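Local coordinates for protein endo-xylogalacturonan hydrolase A (Aspergillus tubingensis, PDB 4C2L) that hydrolyses xylogalacturonan, a xylose-substituted galacturonan of the hairy regions of pectin, and requires xylose on the galacturonic acid backbone for activity, at residues T36-S41 and G46-P51; L343-G346 and T350-I353; F80-D85 and G117-D122; I267-S272 and G277-S282; L149-K152 and V157-S160. All coordinates share one frame; numbering follows the deposited sequence. Where two conformers were deposited one is given.

Contact 1 (T36-S41 and G46-P51)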
# COMPACT_ATOMS: atom_id res chain seq x y z
N THR A 36 -7.53 -24.58 -8.64
CA THR A 36 -6.19 -25.10 -8.33
C THR A 36 -5.88 -26.37 -9.11
O THR A 36 -4.73 -26.63 -9.40
CB THR A 36 -5.95 -25.31 -6.82
OG1 THR A 36 -6.96 -26.18 -6.30
CG2 THR A 36 -6.01 -23.95 -6.10
N GLU A 37 -6.90 -27.14 -9.48
CA GLU A 37 -6.64 -28.31 -10.32
C GLU A 37 -6.20 -27.85 -11.71
O GLU A 37 -5.28 -28.43 -12.28
CB GLU A 37 -7.84 -29.25 -10.39
CG GLU A 37 -7.47 -30.65 -10.87
CD GLU A 37 -7.29 -30.72 -12.37
OE1 GLU A 37 -8.00 -29.95 -13.08
OE2 GLU A 37 -6.44 -31.52 -12.85
N ALA A 38 -6.86 -26.82 -12.24
CA ALA A 38 -6.46 -26.25 -13.53
C ALA A 38 -5.03 -25.72 -13.46
O ALA A 38 -4.22 -25.97 -14.37
CB ALA A 38 -7.42 -25.14 -13.95
N LEU A 39 -4.70 -25.02 -12.37
CA LEU A 39 -3.34 -24.52 -12.18
C LEU A 39 -2.34 -25.66 -12.05
O LEU A 39 -1.25 -25.61 -12.62
CB LEU A 39 -3.25 -23.57 -10.97
CG LEU A 39 -2.04 -22.63 -10.98
CD1 LEU A 39 -2.14 -21.62 -12.13
CD2 LEU A 39 -1.90 -21.89 -9.66
N SER A 40 -2.70 -26.70 -11.31
CA SER A 40 -1.80 -27.83 -11.16
C SER A 40 -1.57 -28.53 -12.50
O SER A 40 -0.45 -28.96 -12.83
CB SER A 40 -2.36 -28.83 -10.14
OG SER A 40 -1.32 -29.72 -9.80
N SER A 41 -2.63 -28.62 -13.29
CA SER A 41 -2.56 -29.32 -14.56
C SER A 41 -1.76 -28.53 -15.61
O SER A 41 -0.93 -29.10 -16.32
CB SER A 41 -3.97 -29.64 -15.06
OG SER A 41 -3.91 -30.27 -16.33
N GLY A 46 2.29 -23.22 -18.53
CA GLY A 46 1.07 -23.09 -19.31
C GLY A 46 0.19 -21.92 -18.92
O GLY A 46 0.64 -20.96 -18.26
N THR A 47 -1.07 -22.00 -19.33
CA THR A 47 -2.01 -20.91 -19.19
C THR A 47 -3.33 -21.38 -18.59
O THR A 47 -3.82 -22.47 -18.93
CB THR A 47 -2.25 -20.23 -20.54
OG1 THR A 47 -0.99 -19.82 -21.07
CG2 THR A 47 -3.17 -19.00 -20.40
N ILE A 48 -3.85 -20.57 -17.68
CA ILE A 48 -5.17 -20.79 -17.11
C ILE A 48 -6.03 -19.58 -17.48
O ILE A 48 -5.60 -18.44 -17.35
CB ILE A 48 -5.04 -20.95 -15.58
CG1 ILE A 48 -4.43 -22.33 -15.26
CG2 ILE A 48 -6.37 -20.76 -14.89
CD1 ILE A 48 -2.91 -22.36 -15.34
N VAL A 49 -7.23 -19.84 -17.97
CA VAL A 49 -8.09 -18.78 -18.48
C VAL A 49 -9.41 -18.72 -17.71
O VAL A 49 -10.11 -19.72 -17.58
CB VAL A 49 -8.39 -18.97 -19.99
CG1 VAL A 49 -9.43 -17.96 -20.47
CG2 VAL A 49 -7.10 -18.84 -20.81
N PHE A 50 -9.74 -17.55 -17.17
CA PHE A 50 -11.08 -17.30 -16.68
C PHE A 50 -11.75 -16.46 -17.76
O PHE A 50 -11.43 -15.27 -17.90
CB PHE A 50 -11.03 -16.50 -15.37
CG PHE A 50 -10.31 -17.20 -14.26
CD1 PHE A 50 -10.99 -18.08 -13.43
CD2 PHE A 50 -8.96 -16.97 -14.03
CE1 PHE A 50 -10.33 -18.73 -12.40
CE2 PHE A 50 -8.29 -17.62 -12.99
CZ PHE A 50 -8.99 -18.49 -12.17
N PRO A 51 -12.67 -17.06 -18.55
CA PRO A 51 -13.19 -16.38 -19.73
C PRO A 51 -13.95 -15.09 -19.47
O PRO A 51 -14.59 -14.93 -18.43
CB PRO A 51 -14.16 -17.40 -20.34
CG PRO A 51 -13.67 -18.72 -19.84
CD PRO A 51 -13.24 -18.42 -18.42
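Apolar packing joins the two segments: the side chain of Ile48, from strand 47-50, is received by Leu39 and Ala38 on one side of helix 32-42. The closest approach is between the methyls Leu39 CD1 and Ile48 CD1, 3.4 Å apart, which is tighter than usual for two carbons. Leu39 CD1 also lies 3.9 Å from Ile48 CG1, so it touches both the methylene and the methyl of the longer isoleucine branch. The two side chains cross at about a right angle. Leu39 carries CG anti to its backbone N (chi1 -159°), which brings its tip closer to the strand although its CB does not point there.

A second set of van der Waals contacts involves Ala38. Its CB faces the strand and lies 4.3 Å from Ile48 CG1, while the carbonyl oxygen Ala38 O sits 3.8 Å from the same CG1. The methylene of Ile48 thus rests against the helix backbone as well as against a methyl group.

Backbone hydrogen bonding stays within the elements. Ser40 N to Thr36 O and Ser41 N to Glu37 O, both 2.8 Å, are hydrogen bonds of the helix itself, whereas Ile48 bonds to Asp71 and Gln73 of the adjacent parallel strand 70-74. Leu39 also touches Ile72 of that strand, and Ala38 touches Cys19. As in other parallel beta-helix enzymes of family 28, the helix closes the N-terminal end of the coil. The direct contact is van der Waals packing of buried, mostly apolar groups; the Cys19-Cys42 disulfide nearby is a separate covalent tie.

Contact 2 (L343-G346 and T350-I353)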
# COMPACT_ATOMS: atom_id res chain seq x y z
N LEU A 343 6.86 18.64 9.56
CA LEU A 343 8.09 17.86 9.51
C LEU A 343 8.64 17.74 10.91
O LEU A 343 9.49 18.53 11.35
CB LEU A 343 9.11 18.53 8.57
CG LEU A 343 8.63 18.99 7.19
CD1 LEU A 343 9.76 19.62 6.37
CD2 LEU A 343 8.00 17.84 6.41
N ASP A 344 8.11 16.76 11.64
CA ASP A 344 8.51 16.55 13.02
C ASP A 344 9.62 15.50 13.13
O ASP A 344 9.38 14.37 13.56
CB ASP A 344 7.30 16.17 13.90
CG ASP A 344 7.58 16.37 15.38
OD1 ASP A 344 8.21 17.39 15.73
OD2 ASP A 344 7.18 15.52 16.20
N CYS A 345 10.84 15.87 12.75
CA CYS A 345 11.97 14.94 12.88
C CYS A 345 12.31 14.70 14.36
O CYS A 345 12.06 15.56 15.20
CB CYS A 345 13.20 15.43 12.11
SG CYS A 345 13.14 14.90 10.37
N GLY A 346 12.86 13.52 14.65
CA GLY A 346 13.18 13.13 16.02
C GLY A 346 14.35 13.93 16.58
O GLY A 346 15.22 14.37 15.84
N THR A 350 18.67 11.72 12.54
CA THR A 350 19.18 12.44 11.39
C THR A 350 18.00 12.73 10.49
O THR A 350 17.20 11.84 10.21
CB THR A 350 20.22 11.58 10.65
OG1 THR A 350 21.22 11.13 11.59
CG2 THR A 350 20.91 12.38 9.56
N CYS A 351 17.90 13.98 10.04
CA CYS A 351 16.74 14.44 9.29
C CYS A 351 17.21 14.92 7.92
O CYS A 351 17.06 16.10 7.58
CB CYS A 351 16.05 15.56 10.07
SG CYS A 351 14.45 16.11 9.41
N GLY A 352 17.78 14.01 7.14
CA GLY A 352 18.44 14.37 5.90
C GLY A 352 17.45 14.53 4.77
O GLY A 352 17.44 13.75 3.82
N ILE A 353 16.62 15.57 4.86
CA ILE A 353 15.62 15.83 3.83
C ILE A 353 15.90 17.14 3.10
O ILE A 353 16.28 18.14 3.72
CB ILE A 353 14.17 15.75 4.39
CG1 ILE A 353 13.13 16.09 3.30
CG2 ILE A 353 13.98 16.58 5.65
CD1 ILE A 353 11.70 15.78 3.71
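A disulfide closes the turn that leads from strand 339-344 into strand 350-358, within the fifth PbH1 repeat of the parallel beta-helix. Cys345 SG and Cys351 SG are bonded at 2.0 Å, and the torsion about the S-S bond is 68°. Both CB atoms point across the gap, so the bridge spans a CA separation of 6.0 Å between Cys345 and Cys351. A chi1 of -172° swings the Cys351 sulfur away from its own N and directs it back toward the end of the preceding strand. The two methylene carbons, Cys345 CB and Cys351 CB, come within 3.5 Å of each other.

The chain turns sharply just after the bridge. Gly352 is the centre of an inverse gamma turn, with Ile353 N bonded to Cys351 O at 2.8 Å. Beyond the sulfurs, Cys345 packs on Ile300, while its carbonyl oxygen receives a hydrogen bond from Asn373 ND2. Leu343 and Ile353 both touch Phe298, although the two do not meet each other.

With the disulfide as the direct link between the segments, their join is covalent, and it limits how far the turn can open.

Contact 3 (F80-D85 and G117-D122)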
# COMPACT_ATOMS: atom_id res chain seq x y z
N PHE A 80 -14.91 -13.43 -4.18
CA PHE A 80 -14.72 -14.09 -2.89
C PHE A 80 -15.95 -14.06 -2.00
O PHE A 80 -16.71 -13.09 -2.02
CB PHE A 80 -13.55 -13.46 -2.13
CG PHE A 80 -12.23 -13.95 -2.59
CD1 PHE A 80 -11.73 -15.17 -2.12
CD2 PHE A 80 -11.47 -13.21 -3.50
CE1 PHE A 80 -10.49 -15.63 -2.55
CE2 PHE A 80 -10.23 -13.68 -3.92
CZ PHE A 80 -9.75 -14.89 -3.44
N ALA A 81 -16.14 -15.13 -1.23
CA ALA A 81 -17.17 -15.14 -0.19
C ALA A 81 -16.82 -14.14 0.91
O ALA A 81 -15.65 -13.98 1.23
CB ALA A 81 -17.27 -16.52 0.42
N SER A 82 -17.83 -13.49 1.48
CA SER A 82 -17.61 -12.62 2.64
C SER A 82 -17.27 -13.44 3.89
O SER A 82 -16.46 -13.01 4.71
CB SER A 82 -18.84 -11.75 2.89
OG SER A 82 -19.96 -12.59 3.15
N ASP A 83 -17.91 -14.60 4.02
CA ASP A 83 -17.77 -15.56 5.15
C ASP A 83 -16.79 -15.09 6.23
O ASP A 83 -15.64 -15.54 6.29
CB ASP A 83 -17.36 -16.92 4.58
CG ASP A 83 -17.54 -18.08 5.56
OD1 ASP A 83 -17.68 -17.87 6.79
OD2 ASP A 83 -17.51 -19.24 5.07
N THR A 84 -17.24 -14.18 7.10
CA THR A 84 -16.30 -13.60 8.07
C THR A 84 -15.72 -14.62 9.07
O THR A 84 -14.59 -14.46 9.50
CB THR A 84 -16.89 -12.38 8.82
OG1 THR A 84 -18.13 -12.75 9.44
CG2 THR A 84 -17.13 -11.25 7.84
N ASP A 85 -16.48 -15.67 9.42
CA ASP A 85 -15.97 -16.71 10.30
C ASP A 85 -14.81 -17.44 9.62
O ASP A 85 -13.81 -17.77 10.26
CB ASP A 85 -17.05 -17.74 10.64
CG ASP A 85 -18.05 -17.26 11.69
OD1 ASP A 85 -17.87 -16.17 12.27
OD2 ASP A 85 -19.03 -18.00 11.93
N GLY A 117 -15.68 -7.15 0.62
CA GLY A 117 -15.20 -6.75 1.93
C GLY A 117 -16.21 -6.10 2.86
O GLY A 117 -15.89 -5.84 4.01
N GLN A 118 -17.43 -5.83 2.39
CA GLN A 118 -18.37 -5.03 3.20
C GLN A 118 -18.59 -5.63 4.59
O GLN A 118 -18.54 -4.91 5.59
CB GLN A 118 -19.74 -4.90 2.50
CG GLN A 118 -20.67 -3.94 3.24
CD GLN A 118 -20.22 -2.48 3.15
OE1 GLN A 118 -19.96 -1.97 2.06
NE2 GLN A 118 -20.13 -1.81 4.30
N ASP A 119 -18.86 -6.93 4.64
CA ASP A 119 -19.14 -7.55 5.93
C ASP A 119 -17.95 -7.42 6.88
O ASP A 119 -18.14 -7.17 8.08
CB ASP A 119 -19.52 -9.02 5.76
CG ASP A 119 -20.90 -9.21 5.16
OD1 ASP A 119 -21.63 -8.22 4.93
OD2 ASP A 119 -21.25 -10.38 4.91
N ALA A 120 -16.75 -7.58 6.35
CA ALA A 120 -15.53 -7.44 7.14
C ALA A 120 -15.40 -6.02 7.67
O ALA A 120 -15.03 -5.82 8.82
CB ALA A 120 -14.30 -7.83 6.32
N TRP A 121 -15.71 -5.02 6.83
CA TRP A 121 -15.59 -3.64 7.32
C TRP A 121 -16.56 -3.35 8.42
O TRP A 121 -16.25 -2.65 9.37
CB TRP A 121 -15.78 -2.62 6.21
CG TRP A 121 -14.89 -2.83 5.03
CD1 TRP A 121 -13.60 -3.37 5.01
CD2 TRP A 121 -15.19 -2.51 3.63
NE1 TRP A 121 -13.11 -3.41 3.72
CE2 TRP A 121 -14.02 -2.90 2.85
CE3 TRP A 121 -16.30 -1.96 2.97
CZ2 TRP A 121 -13.97 -2.74 1.46
CZ3 TRP A 121 -16.24 -1.80 1.58
CH2 TRP A 121 -15.10 -2.17 0.84
N ASP A 122 -17.77 -3.88 8.29
CA ASP A 122 -18.80 -3.64 9.30
C ASP A 122 -18.49 -4.37 10.60
O ASP A 122 -18.68 -3.82 11.69
CB ASP A 122 -20.18 -4.05 8.76
CG ASP A 122 -20.66 -3.13 7.64
OD1 ASP A 122 -20.39 -1.92 7.65
OD2 ASP A 122 -21.36 -3.62 6.76
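Ser82 and Thr84 face Asp119 across a small interface between the loop and start of helix 84-87 and the first turn of helix 118-126. Ser82 OG stands 3.1 Å from Asp119 OD2, and Ser82 CB is 3.4 Å from that same oxygen, so one carboxylate oxygen meets both atoms of the serine side chain. Thr84 makes the apolar contact, its CG2 3.9 Å from Asp119 CB, with the two side chains crossing at about a right angle; the methyl also approaches Ala120 N, at 4.0 Å. Rotation about CA-CB (chi1 55°) turns this methyl to the neighbouring helix.

The next shell holds the two helix starts in place through caps and side-chain bonds. Asp83 is the N-cap of helix 84-87, its OD1 accepting from Tyr86 N, and Thr84 O is bonded to Tyr130 OH. On helix 118-126, Gln118 NE2 donates to Asp122 OD2 at 3.3 Å with an angle of 162°, the oxygen being approached from above the carboxylate plane.

Both short helices stand on loops that follow strands 77-80 and 112-114, paired on neighbouring coils of the parallel beta-helix. Asp119 lies near the beginning of its helix, where the helix dipole would probably favour a negative charge.

Contact 4 (I267-S272 and G277-S282). With SO4 (sulfate ion), chain H; SO4 (sulfate ion), chain E.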
# COMPACT_ATOMS: atom_id res chain seq x y z
N ILE A 267 6.77 10.08 6.14
CA ILE A 267 7.60 9.09 6.84
C ILE A 267 7.08 8.98 8.27
O ILE A 267 6.83 10.01 8.91
CB ILE A 267 9.09 9.53 6.85
CG1 ILE A 267 9.61 9.64 5.40
CG2 ILE A 267 9.93 8.51 7.63
CD1 ILE A 267 10.97 10.29 5.26
N LYS A 268 6.93 7.76 8.78
CA LYS A 268 6.43 7.55 10.14
C LYS A 268 7.33 6.58 10.87
O LYS A 268 7.50 5.45 10.43
CB LYS A 268 5.03 6.91 10.16
CG LYS A 268 4.00 7.45 9.21
CD LYS A 268 2.61 6.93 9.61
CE LYS A 268 2.49 5.42 9.52
NZ LYS A 268 1.07 4.99 9.33
N THR A 269 7.89 7.01 11.99
CA THR A 269 8.74 6.10 12.76
C THR A 269 8.33 6.16 14.23
O THR A 269 7.89 7.19 14.72
CB THR A 269 10.24 6.44 12.62
OG1 THR A 269 10.48 7.79 13.03
CG2 THR A 269 10.69 6.29 11.15
N TYR A 270 8.49 5.04 14.92
CA TYR A 270 8.26 4.98 16.35
C TYR A 270 9.39 5.70 17.09
O TYR A 270 10.51 5.75 16.60
CB TYR A 270 8.21 3.53 16.82
CG TYR A 270 6.86 2.88 16.58
CD1 TYR A 270 6.56 2.29 15.35
CD2 TYR A 270 5.90 2.83 17.59
CE1 TYR A 270 5.32 1.69 15.13
CE2 TYR A 270 4.67 2.23 17.39
CZ TYR A 270 4.39 1.66 16.16
OH TYR A 270 3.15 1.06 15.97
N PRO A 271 9.08 6.28 18.25
CA PRO A 271 10.17 6.85 19.06
C PRO A 271 10.97 5.74 19.75
O PRO A 271 10.74 4.56 19.48
CB PRO A 271 9.42 7.69 20.08
CG PRO A 271 8.13 6.95 20.27
CD PRO A 271 7.76 6.52 18.86
N SER A 272 11.90 6.11 20.62
CA SER A 272 12.67 5.10 21.35
C SER A 272 11.89 4.61 22.58
O SER A 272 10.71 4.94 22.75
CB SER A 272 14.04 5.65 21.76
OG SER A 272 13.88 6.81 22.56
N GLY A 277 12.51 -0.26 18.10
CA GLY A 277 13.84 -0.29 17.52
C GLY A 277 14.17 1.01 16.82
O GLY A 277 13.43 1.99 16.91
N THR A 278 15.30 1.03 16.12
CA THR A 278 15.71 2.23 15.39
C THR A 278 15.32 2.04 13.94
O THR A 278 15.32 0.92 13.43
CB THR A 278 17.22 2.54 15.53
OG1 THR A 278 17.52 2.88 16.89
CG2 THR A 278 17.63 3.73 14.64
N SER A 279 14.95 3.14 13.31
CA SER A 279 14.50 3.12 11.94
C SER A 279 15.56 3.79 11.08
O SER A 279 16.08 4.83 11.45
CB SER A 279 13.21 3.94 11.83
OG SER A 279 12.17 3.35 12.59
N THR A 280 15.84 3.19 9.93
CA THR A 280 16.79 3.75 8.98
C THR A 280 16.08 3.92 7.65
O THR A 280 15.53 2.96 7.11
CB THR A 280 18.01 2.83 8.83
OG1 THR A 280 18.61 2.67 10.13
CG2 THR A 280 19.04 3.41 7.89
N VAL A 281 16.08 5.14 7.12
CA VAL A 281 15.46 5.36 5.82
C VAL A 281 16.48 6.08 4.98
O VAL A 281 16.92 7.18 5.34
CB VAL A 281 14.18 6.21 5.92
CG1 VAL A 281 13.51 6.35 4.55
CG2 VAL A 281 13.21 5.59 6.92
N SER A 282 16.88 5.46 3.87
CA SER A 282 17.93 6.06 3.04
C SER A 282 17.61 6.06 1.56
O SER A 282 17.13 5.07 1.02
CB SER A 282 19.29 5.41 3.32
OG SER A 282 19.34 4.08 2.86
S SO4 H . -2.06 6.69 9.84
O1 SO4 H . -3.15 7.13 10.73
O2 SO4 H . -0.81 6.57 10.62
O3 SO4 H . -1.89 7.72 8.79
O4 SO4 H . -2.38 5.39 9.20
S SO4 E . 1.15 1.17 10.29
O1 SO4 E . -0.09 1.94 10.08
O2 SO4 E . 1.52 1.26 11.73
O3 SO4 E . 2.17 1.77 9.41
O4 SO4 E . 0.92 -0.25 9.98
O HOH W 1 12.00 3.93 15.24
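Thr269 and Ser279 form the tight part of this contact, two inward-facing residues on successive strands of the beta-helix. Thr269 CG2 lies 3.5 Å from Ser279 CB and 3.6 Å from Ser279 OG, so the methyl lies alongside both atoms of the serine side chain. Thr269 has its methyl anti to the carbonyl carbon, with OG1 between N and C (chi1 58°), and this presents CG2 to the serine; OG1 instead makes a weak bond to Gln301 O.

The pairing is looser on both flanks. Two residues back along the first strand, Ile267 CG2 and Val281 CG2 meet at 4.4 Å. Beyond the tight pair, toward the turn, a water bridges the two segments: it lies at hydrogen-bonding distance from Tyr270 O (2.7 Å), Gly277 O (2.9 Å) and Ser279 OG (2.7 Å), though it cannot donate to every acceptor in reach at once.

Lys268, one residue before Thr269, projects the other way, from the outer surface. Its NZ bonds one sulfate oxygen at 2.8 Å (O2 of chain H), while its bonds to the chain E sulfate are weak. Between them these sulfates, probably from the crystallisation liquor, also bind Ser239 N and His233 ND1; His233 is probably an active-site residue, which is consistent with an anion-accepting cleft.

Strand 266-269 lies between strands 235-240 and 296-301 in its sheet, with Ile267 bonded to Gln299 and Gln301. Strand 279-294 runs between strands 246-259 and 319-329, and Val281 packs inward on Val237, Leu240, Leu320 and Ile323.

Contact 5 (L149-K152 and V157-S160). With SO4 (sulfate ion), chain G.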
# COMPACT_ATOMS: atom_id res chain seq x y z
N LEU A 149 -6.01 -5.53 -14.30
CA LEU A 149 -7.26 -5.93 -13.68
C LEU A 149 -7.74 -4.95 -12.64
O LEU A 149 -7.01 -4.03 -12.26
CB LEU A 149 -7.15 -7.35 -13.13
CG LEU A 149 -5.97 -7.65 -12.24
CD1 LEU A 149 -6.32 -7.17 -10.83
CD2 LEU A 149 -5.69 -9.14 -12.27
N ARG A 150 -8.98 -5.13 -12.20
CA ARG A 150 -9.56 -4.35 -11.14
C ARG A 150 -9.60 -5.21 -9.87
O ARG A 150 -9.99 -6.38 -9.92
CB ARG A 150 -10.99 -3.97 -11.51
CG ARG A 150 -11.76 -3.25 -10.43
CD ARG A 150 -13.14 -2.83 -10.90
NE ARG A 150 -13.87 -2.22 -9.79
CZ ARG A 150 -15.20 -2.22 -9.66
NH1 ARG A 150 -15.96 -2.80 -10.59
NH2 ARG A 150 -15.75 -1.63 -8.60
N GLN A 151 -9.21 -4.60 -8.75
CA GLN A 151 -9.41 -5.20 -7.44
C GLN A 151 -10.46 -4.37 -6.74
O GLN A 151 -10.31 -3.15 -6.60
CB GLN A 151 -8.11 -5.20 -6.64
CG GLN A 151 -7.04 -6.11 -7.24
CD GLN A 151 -5.70 -5.93 -6.53
OE1 GLN A 151 -5.41 -4.86 -6.02
NE2 GLN A 151 -4.89 -6.97 -6.52
N LYS A 152 -11.53 -5.04 -6.29
CA LYS A 152 -12.72 -4.38 -5.76
C LYS A 152 -12.98 -4.82 -4.31
O LYS A 152 -13.00 -6.02 -4.03
CB LYS A 152 -13.92 -4.80 -6.62
CG LYS A 152 -15.26 -4.28 -6.13
CD LYS A 152 -16.36 -4.80 -7.05
CE LYS A 152 -17.74 -4.49 -6.48
NZ LYS A 152 -18.77 -4.95 -7.46
N VAL A 157 -5.99 -5.18 3.36
CA VAL A 157 -4.96 -4.72 2.40
C VAL A 157 -5.23 -5.31 1.02
O VAL A 157 -5.61 -6.48 0.91
CB VAL A 157 -3.54 -5.11 2.91
CG1 VAL A 157 -2.46 -4.78 1.86
CG2 VAL A 157 -3.27 -4.38 4.23
N PHE A 158 -5.04 -4.51 -0.04
CA PHE A 158 -5.19 -5.03 -1.41
C PHE A 158 -4.02 -5.96 -1.74
O PHE A 158 -4.22 -7.13 -2.08
CB PHE A 158 -5.16 -3.89 -2.44
CG PHE A 158 -6.42 -3.08 -2.55
CD1 PHE A 158 -6.64 -1.95 -1.74
CD2 PHE A 158 -7.35 -3.37 -3.56
CE1 PHE A 158 -7.78 -1.16 -1.90
CE2 PHE A 158 -8.48 -2.58 -3.73
CZ PHE A 158 -8.71 -1.48 -2.91
N ASN A 159 -2.80 -5.42 -1.70
CA ASN A 159 -1.62 -6.16 -2.17
C ASN A 159 -0.51 -6.02 -1.16
O ASN A 159 -0.25 -4.93 -0.65
CB ASN A 159 -1.09 -5.54 -3.47
CG ASN A 159 -2.11 -5.56 -4.57
OD1 ASN A 159 -2.41 -6.61 -5.12
ND2 ASN A 159 -2.69 -4.39 -4.88
N SER A 160 0.16 -7.13 -0.88
CA SER A 160 1.32 -7.12 -0.00
C SER A 160 2.46 -7.91 -0.67
O SER A 160 2.19 -8.92 -1.32
CB SER A 160 0.95 -7.77 1.33
OG SER A 160 2.06 -7.81 2.20
S SO4 G . -19.25 -1.76 -8.93
O1 SO4 G . -18.28 -0.68 -8.65
O2 SO4 G . -18.60 -2.95 -9.53
O3 SO4 G . -20.26 -1.26 -9.89
O4 SO4 G . -19.91 -2.14 -7.66
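Gln151 and Asn159 join their side-chain amides in a reciprocal pair of hydrogen bonds inside the beta-helix. Gln151 NE2 donates to Asn159 OD1 at 2.9 Å, nearly straight at 173° and within the plane of the glutamine amide. The return bond, Asn159 ND2 to Gln151 OE1, is 3.0 Å long and more bent, 143°, although it arrives in the carbonyl plane on a lone pair of OE1. The extended chain of Gln151 (chi2 172°) carries the amide far enough to meet Asn159, which approaches from the opposite direction. Each amide therefore gives one N-H and one oxygen to the pair, and Asn159 ND2 has a second acceptor in Gly190 O.

Phe158 borders the same glutamine. Its ring edge carries CE2 to within 3.5 Å of the backbone Gln151 O, which lies in the ring plane, and Gln151 CB packs beside CD2.

On the outer surface Arg150 and Lys152 grip a sulfate, probably from the crystallisation liquor. Arg150 NH1 donates to O2 at 2.8 Å and NH2 to O1 at 2.7 Å, so the sulfate sits at the guanidinium edge. Lys152 NZ adds bonds to O2, 2.9 Å, and O4, 3.0 Å. Arg150 NH2 also forms a salt bridge with Asp176, which probably offsets part of its charge.

Strand 142-152 pairs with strand 168-176 through Gln151 and its bonds to Lys174 and Asp176, and Asn159 begins strand 159-162. The amide pair is flanked by Met175, Leu135, Leu136, Phe170 and Phe191, and Phe158 lies about 8 Å, side chain to side chain, from Asp210, the probable proton donor.

How the contacts relate
From the N terminus the contacts come in series as 1, 3, 5, 4 and 2; none nests in or crosses another. Contact 1 closes the short link from the N-terminal helix to strand 47-50. Contact 3 spans the longest separation, 31 residues, and joins the starts of two short helices on neighbouring coils; its atoms come within about 5 Å of contact 5. Contacts 5, 4 and 2 each close a short turn and tie one face of the coil to the next. Contacts 4 and 2 have centres about 10 Å apart, while contacts 1 and 2, with centres about 50 Å apart, lie on opposite sides of the chain's centre.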